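Local atomic coordinates of deoxyribodipyrimidine photo-lyase (Oryza sativa Japonica Group, PDB entry 3UMV), a protein that uses light energy and a bound FAD to split cyclobutane pyrimidine dimers in ultraviolet-damaged DNA back into separate pyrimidines. Residues 201-206 with 294-299; 20-25 with 196-201. One frame throughout, in Å; residues are numbered along the deposited sequence.

Contact 1: residues 201-206 with 294-299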
loop_
_atom_site.group_PDB
_atom_site.type_symbol
_atom_site.label_atom_id
_atom_site.label_comp_id
_atom_site.label_asym_id
_atom_site.label_seq_id
_atom_site.Cartn_x
_atom_site.Cartn_y
_atom_site.Cartn_z
ATOM N N VAL A 201 -2.276 -11.745 16.595
ATOM C CA VAL A 201 -1.478 -12.688 17.365
ATOM C C VAL A 201 -0.031 -12.612 16.900
ATOM O O VAL A 201 0.269 -12.044 15.850
ATOM C CB VAL A 201 -1.999 -14.131 17.177
ATOM C CG1 VAL A 201 -3.461 -14.203 17.536
ATOM C CG2 VAL A 201 -1.798 -14.600 15.744
ATOM N N GLU A 202 0.876 -13.180 17.682
ATOM C CA GLU A 202 2.286 -13.132 17.331
ATOM C C GLU A 202 2.593 -14.032 16.146
ATOM O O GLU A 202 1.826 -14.947 15.826
ATOM C CB GLU A 202 3.161 -13.520 18.538
ATOM C CG GLU A 202 3.747 -12.305 19.293
ATOM C CD GLU A 202 4.705 -11.464 18.441
ATOM O OE1 GLU A 202 5.126 -10.373 18.907
ATOM O OE2 GLU A 202 5.044 -11.892 17.308
ATOM N N PHE A 203 3.732 -13.770 15.515
ATOM C CA PHE A 203 4.239 -14.581 14.414
ATOM C C PHE A 203 5.261 -15.596 14.922
ATOM O O PHE A 203 6.165 -15.241 15.678
ATOM C CB PHE A 203 4.976 -13.693 13.414
ATOM C CG PHE A 203 4.085 -12.802 12.586
ATOM C CD1 PHE A 203 3.709 -11.546 13.041
ATOM C CD2 PHE A 203 3.656 -13.215 11.332
ATOM C CE1 PHE A 203 2.906 -10.717 12.258
ATOM C CE2 PHE A 203 2.850 -12.405 10.550
ATOM C CZ PHE A 203 2.475 -11.147 11.006
ATOM N N PRO A 204 5.152 -16.857 14.479
ATOM C CA PRO A 204 6.209 -17.812 14.824
ATOM C C PRO A 204 7.418 -17.580 13.922
ATOM O O PRO A 204 7.329 -16.808 12.964
ATOM C CB PRO A 204 5.568 -19.163 14.504
ATOM C CG PRO A 204 4.621 -18.867 13.387
ATOM C CD PRO A 204 4.118 -17.449 13.614
ATOM N N GLU A 205 8.532 -18.236 14.231
ATOM C CA GLU A 205 9.703 -18.205 13.366
ATOM C C GLU A 205 9.497 -19.181 12.214
ATOM O O GLU A 205 8.714 -20.132 12.325
ATOM C CB GLU A 205 10.966 -18.593 14.145
ATOM C CG GLU A 205 11.394 -17.592 15.204
ATOM C CD GLU A 205 11.899 -16.290 14.611
ATOM O OE1 GLU A 205 11.884 -15.265 15.329
ATOM O OE2 GLU A 205 12.315 -16.289 13.432
ATOM N N LEU A 206 10.206 -18.946 11.116
ATOM C CA LEU A 206 10.177 -19.859 9.977
ATOM C C LEU A 206 10.592 -21.262 10.387
ATOM O O LEU A 206 11.651 -21.448 10.989
ATOM C CB LEU A 206 11.106 -19.375 8.863
ATOM C CG LEU A 206 10.431 -19.054 7.527
ATOM C CD1 LEU A 206 9.433 -17.938 7.713
ATOM C CD2 LEU A 206 11.462 -18.676 6.475
ATOM N N SER A 294 5.228 -5.537 8.461
ATOM C CA SER A 294 3.893 -6.104 8.575
ATOM C C SER A 294 2.973 -5.144 9.342
ATOM O O SER A 294 3.355 -4.626 10.393
ATOM C CB SER A 294 4.011 -7.435 9.332
ATOM O OG SER A 294 2.773 -7.817 9.902
ATOM N N ALA A 295 1.766 -4.900 8.842
ATOM C CA ALA A 295 0.819 -4.066 9.592
ATOM C C ALA A 295 0.449 -4.740 10.914
ATOM O O ALA A 295 0.217 -4.059 11.908
ATOM C CB ALA A 295 -0.428 -3.793 8.790
ATOM N N GLN A 296 0.374 -6.073 10.893
ATOM C CA GLN A 296 0.125 -6.874 12.092
ATOM C C GLN A 296 1.253 -6.675 13.112
ATOM O O GLN A 296 0.986 -6.483 14.302
ATOM C CB GLN A 296 -0.041 -8.353 11.707
ATOM C CG GLN A 296 -0.359 -9.291 12.859
ATOM C CD GLN A 296 -0.920 -10.621 12.383
ATOM O OE1 GLN A 296 -1.401 -10.748 11.246
ATOM N NE2 GLN A 296 -0.857 -11.621 13.241
ATOM N N ARG A 297 2.505 -6.691 12.649
ATOM C CA ARG A 297 3.625 -6.316 13.522
ATOM C C ARG A 297 3.421 -4.941 14.173
ATOM O O ARG A 297 3.663 -4.774 15.375
ATOM C CB ARG A 297 4.949 -6.314 12.747
ATOM C CG ARG A 297 6.111 -5.687 13.517
ATOM C CD ARG A 297 6.288 -6.374 14.865
ATOM N NE ARG A 297 6.458 -7.813 14.715
ATOM C CZ ARG A 297 6.303 -8.702 15.688
ATOM N NH1 ARG A 297 6.479 -9.989 15.430
ATOM N NH2 ARG A 297 5.966 -8.309 16.914
ATOM N N CYS A 298 3.004 -3.952 13.382
ATOM C CA CYS A 298 2.815 -2.600 13.910
ATOM C C CYS A 298 1.696 -2.592 14.959
ATOM O O CYS A 298 1.805 -1.930 16.002
ATOM C CB CYS A 298 2.481 -1.625 12.775
ATOM S SG CYS A 298 3.832 -1.347 11.622
ATOM N N ALA A 299 0.619 -3.319 14.670
ATOM C CA ALA A 299 -0.501 -3.448 15.603
ATOM C C ALA A 299 -0.101 -4.147 16.908
ATOM O O ALA A 299 -0.486 -3.704 17.985
ATOM C CB ALA A 299 -1.651 -4.199 14.942
#

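Contact 2: residues 20-25 with 196-201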
loop_
_atom_site.group_PDB
_atom_site.type_symbol
_atom_site.label_atom_id
_atom_site.label_comp_id
_atom_site.label_asym_id
_atom_site.label_seq_id
_atom_site.Cartn_x
_atom_site.Cartn_y
_atom_site.Cartn_z
ATOM N N PRO A 20 1.986 -22.770 9.866
ATOM C CA PRO A 20 1.817 -21.759 10.914
ATOM C C PRO A 20 0.672 -20.780 10.633
ATOM O O PRO A 20 0.206 -20.110 11.557
ATOM C CB PRO A 20 3.147 -20.996 10.878
ATOM C CG PRO A 20 4.113 -21.941 10.288
ATOM C CD PRO A 20 3.339 -22.739 9.286
ATOM N N ALA A 21 0.244 -20.675 9.378
ATOM C CA ALA A 21 -0.810 -19.724 9.017
ATOM C C ALA A 21 -2.196 -20.238 9.402
ATOM O O ALA A 21 -2.539 -21.384 9.126
ATOM C CB ALA A 21 -0.751 -19.386 7.516
ATOM N N HIS A 22 -2.975 -19.386 10.064
ATOM C CA HIS A 22 -4.380 -19.666 10.336
ATOM C C HIS A 22 -5.021 -20.048 8.994
ATOM O O HIS A 22 -4.807 -19.374 7.994
ATOM C CB HIS A 22 -5.019 -18.396 10.925
ATOM C CG HIS A 22 -6.431 -18.563 11.400
ATOM N ND1 HIS A 22 -7.460 -18.947 10.567
ATOM C CD2 HIS A 22 -6.994 -18.350 12.615
ATOM C CE1 HIS A 22 -8.589 -18.988 11.251
ATOM N NE2 HIS A 22 -8.334 -18.628 12.497
ATOM N N PRO A 23 -5.787 -21.148 8.956
ATOM C CA PRO A 23 -6.395 -21.573 7.686
ATOM C C PRO A 23 -7.271 -20.512 7.009
ATOM O O PRO A 23 -7.379 -20.522 5.780
ATOM C CB PRO A 23 -7.238 -22.801 8.081
ATOM C CG PRO A 23 -7.315 -22.770 9.564
ATOM C CD PRO A 23 -6.074 -22.089 10.045
ATOM N N SER A 24 -7.882 -19.613 7.777
ATOM C CA SER A 24 -8.706 -18.575 7.163
ATOM C C SER A 24 -7.848 -17.602 6.360
ATOM O O SER A 24 -8.352 -16.931 5.462
ATOM C CB SER A 24 -9.570 -17.848 8.199
ATOM O OG SER A 24 -10.545 -18.728 8.745
ATOM N N ARG A 25 -6.548 -17.546 6.651
ATOM C CA ARG A 25 -5.638 -16.688 5.880
ATOM C C ARG A 25 -5.239 -17.307 4.536
ATOM O O ARG A 25 -4.663 -16.627 3.700
ATOM C CB ARG A 25 -4.345 -16.381 6.650
ATOM C CG ARG A 25 -4.505 -15.786 8.037
ATOM C CD ARG A 25 -3.180 -15.181 8.470
ATOM N NE ARG A 25 -3.060 -15.018 9.917
ATOM C CZ ARG A 25 -3.329 -13.881 10.558
ATOM N NH1 ARG A 25 -3.185 -13.794 11.890
ATOM N NH2 ARG A 25 -3.743 -12.834 9.861
ATOM N N MET A 196 -10.917 -9.791 16.207
ATOM C CA MET A 196 -9.598 -9.189 16.322
ATOM C C MET A 196 -8.696 -10.015 17.226
ATOM O O MET A 196 -7.532 -10.231 16.899
ATOM C CB MET A 196 -9.679 -7.743 16.815
ATOM C CG MET A 196 -8.368 -6.967 16.668
ATOM S SD MET A 196 -7.783 -6.761 14.953
ATOM C CE MET A 196 -9.229 -6.088 14.143
ATOM N N ASP A 197 -9.232 -10.499 18.348
ATOM C CA ASP A 197 -8.432 -11.300 19.274
ATOM C C ASP A 197 -7.933 -12.604 18.630
ATOM O O ASP A 197 -6.861 -13.104 18.961
ATOM C CB ASP A 197 -9.209 -11.591 20.567
ATOM C CG ASP A 197 -9.361 -10.364 21.449
ATOM O OD1 ASP A 197 -8.585 -9.394 21.271
ATOM O OD2 ASP A 197 -10.252 -10.374 22.329
ATOM N N GLU A 198 -8.701 -13.127 17.681
ATOM C CA GLU A 198 -8.325 -14.340 16.973
ATOM C C GLU A 198 -7.190 -14.154 15.961
ATOM O O GLU A 198 -6.445 -15.100 15.689
ATOM C CB GLU A 198 -9.551 -14.948 16.282
ATOM C CG GLU A 198 -9.255 -16.186 15.454
ATOM C CD GLU A 198 -10.514 -16.877 14.953
ATOM O OE1 GLU A 198 -11.616 -16.306 15.100
ATOM O OE2 GLU A 198 -10.397 -17.996 14.408
ATOM N N TYR A 199 -7.059 -12.951 15.401
ATOM C CA TYR A 199 -6.088 -12.711 14.322
ATOM C C TYR A 199 -4.899 -11.827 14.687
ATOM O O TYR A 199 -3.821 -11.940 14.078
ATOM C CB TYR A 199 -6.795 -12.138 13.089
ATOM C CG TYR A 199 -7.725 -13.141 12.463
ATOM C CD1 TYR A 199 -7.231 -14.154 11.669
ATOM C CD2 TYR A 199 -9.093 -13.086 12.688
ATOM C CE1 TYR A 199 -8.056 -15.083 11.105
ATOM C CE2 TYR A 199 -9.945 -14.022 12.116
ATOM C CZ TYR A 199 -9.410 -15.014 11.315
ATOM O OH TYR A 199 -10.221 -15.957 10.737
ATOM N N LEU A 200 -5.080 -10.955 15.675
ATOM C CA LEU A 200 -3.980 -10.111 16.123
ATOM C C LEU A 200 -3.113 -10.865 17.131
ATOM O O LEU A 200 -3.207 -10.650 18.340
ATOM C CB LEU A 200 -4.486 -8.794 16.703
ATOM C CG LEU A 200 -3.401 -7.790 17.074
ATOM C CD1 LEU A 200 -2.429 -7.577 15.919
ATOM C CD2 LEU A 200 -4.046 -6.458 17.470
ATOM N N VAL A 201 -2.276 -11.745 16.595
ATOM C CA VAL A 201 -1.478 -12.688 17.365
ATOM C C VAL A 201 -0.031 -12.612 16.900
ATOM O O VAL A 201 0.269 -12.044 15.850
ATOM C CB VAL A 201 -1.999 -14.131 17.177
ATOM C CG1 VAL A 201 -3.461 -14.203 17.536
ATOM C CG2 VAL A 201 -1.798 -14.600 15.744
HETATM O O HOH W 1 -4.148 -16.142 13.391
#

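Contact 1: residues 201-206 with 294-299
The Phe203 ring is stacked with Trp54 and is met obliquely by Arg297 NH1, Gln296 CG and OG of the N-cap Ser294, while the Arg297 guanidinium, its plane turned 43° from the phenylalanine, has Glu202 OE1 at its edge and in its plane. The grip of Arg297 is end-on: NH2 gives a nearly straight bond of 3.0 Å to Glu202 OE1, and NH1 reaches OE2, each oxygen using its syn lone pair. The anti lone pair of Glu202 OE2 takes the backbone N of Phe203 at 2.9 Å, so three N-H groups fix the carboxylate's rotation, two of them on OE2. Bends at chi2 and chi3 carry the arginine to this position, and its NE and NH2 form further salt bridges with Asp52 and Glu301.

The contact ties the loop that follows helix 196-199 and precedes helix 222-231 to the first turn of helix 295-305. Ser294 caps that turn, its OG accepting Arg297 N at 3.0 Å; the same OG lies 3.5 Å from Phe203 CZ. Gln296, extended with CG anti to the backbone N, runs past the phenylalanine, with Gln296 CG 3.6 Å from Phe203 CE1. Its amide suits the buried site because both ends find partners: Gln296 NE2 donates to a lone pair of Val201 O at 2.9 Å, and OE1 accepts from Trp54 NE1.

Contact 2: residues 20-25 with 196-201
A loop leading into the edge strand 26-28 of the photolyase alpha/beta sheet packs here against the short helix 196-199, with the His22 and Tyr199 side chains roughly perpendicular. Tyr199 CE1 sits 3.7 Å above the centre of the imidazole, but the ring planes meet obliquely at 40°. His22 is held in its own plane at both nitrogens: ND1 accepts Ser24 N at 2.9 Å, and NE2 donates to Glu198 OE2, which it meets from above the carboxylate plane. Histidine suits this place because one flat ring can both accept and donate; the bonds are consistent with a neutral imidazole protonated on NE2, and although the nearby carboxylate might raise its pKa, a proton on ND1 would cost the Ser24 bond. An alanine in place of His22 would remove both bonds and the cover over Tyr199 CE1, and would probably loosen the turn at Ser24 as well as the hold on Glu198.

Arg25 and Tyr199 run antiparallel alongside one another, the guanidinium and the phenol ring 80° apart, so that Tyr199 CD1 lies over one guanidinium face. The long, extended arginine can then bond from two nitrogens: NH2 reaches Val171 O, and Arg25 NH1 donates to Tyr199 O at 2.9 Å, near the C-terminal end of the helix. At the far end of the phenol, Tyr199 OH comes within 3.2 Å of Ser24 CB.

The two contacts share Val201, two residues beyond the end of helix 196-199, and their centres lie 10 Å apart. Gln296 of contact 1 bridges to contact 2: its NE2 packs 3.1 Å from Tyr199 O, the carbonyl that Arg25 also holds, and its OE1 is 3.4 Å from Arg25 NH2. Ala299 CB meets Leu200 CD1 at 3.6 Å. Together they join the start of the modelled chain, the 196-206 region and helix 295-305. Both are structural packing outside the flavin pocket; the Ser294 side chain is about 11 Å from the bound FAD, and that of Gln296 about 7 Å from that of Glu325, assigned to FAD binding by similarity.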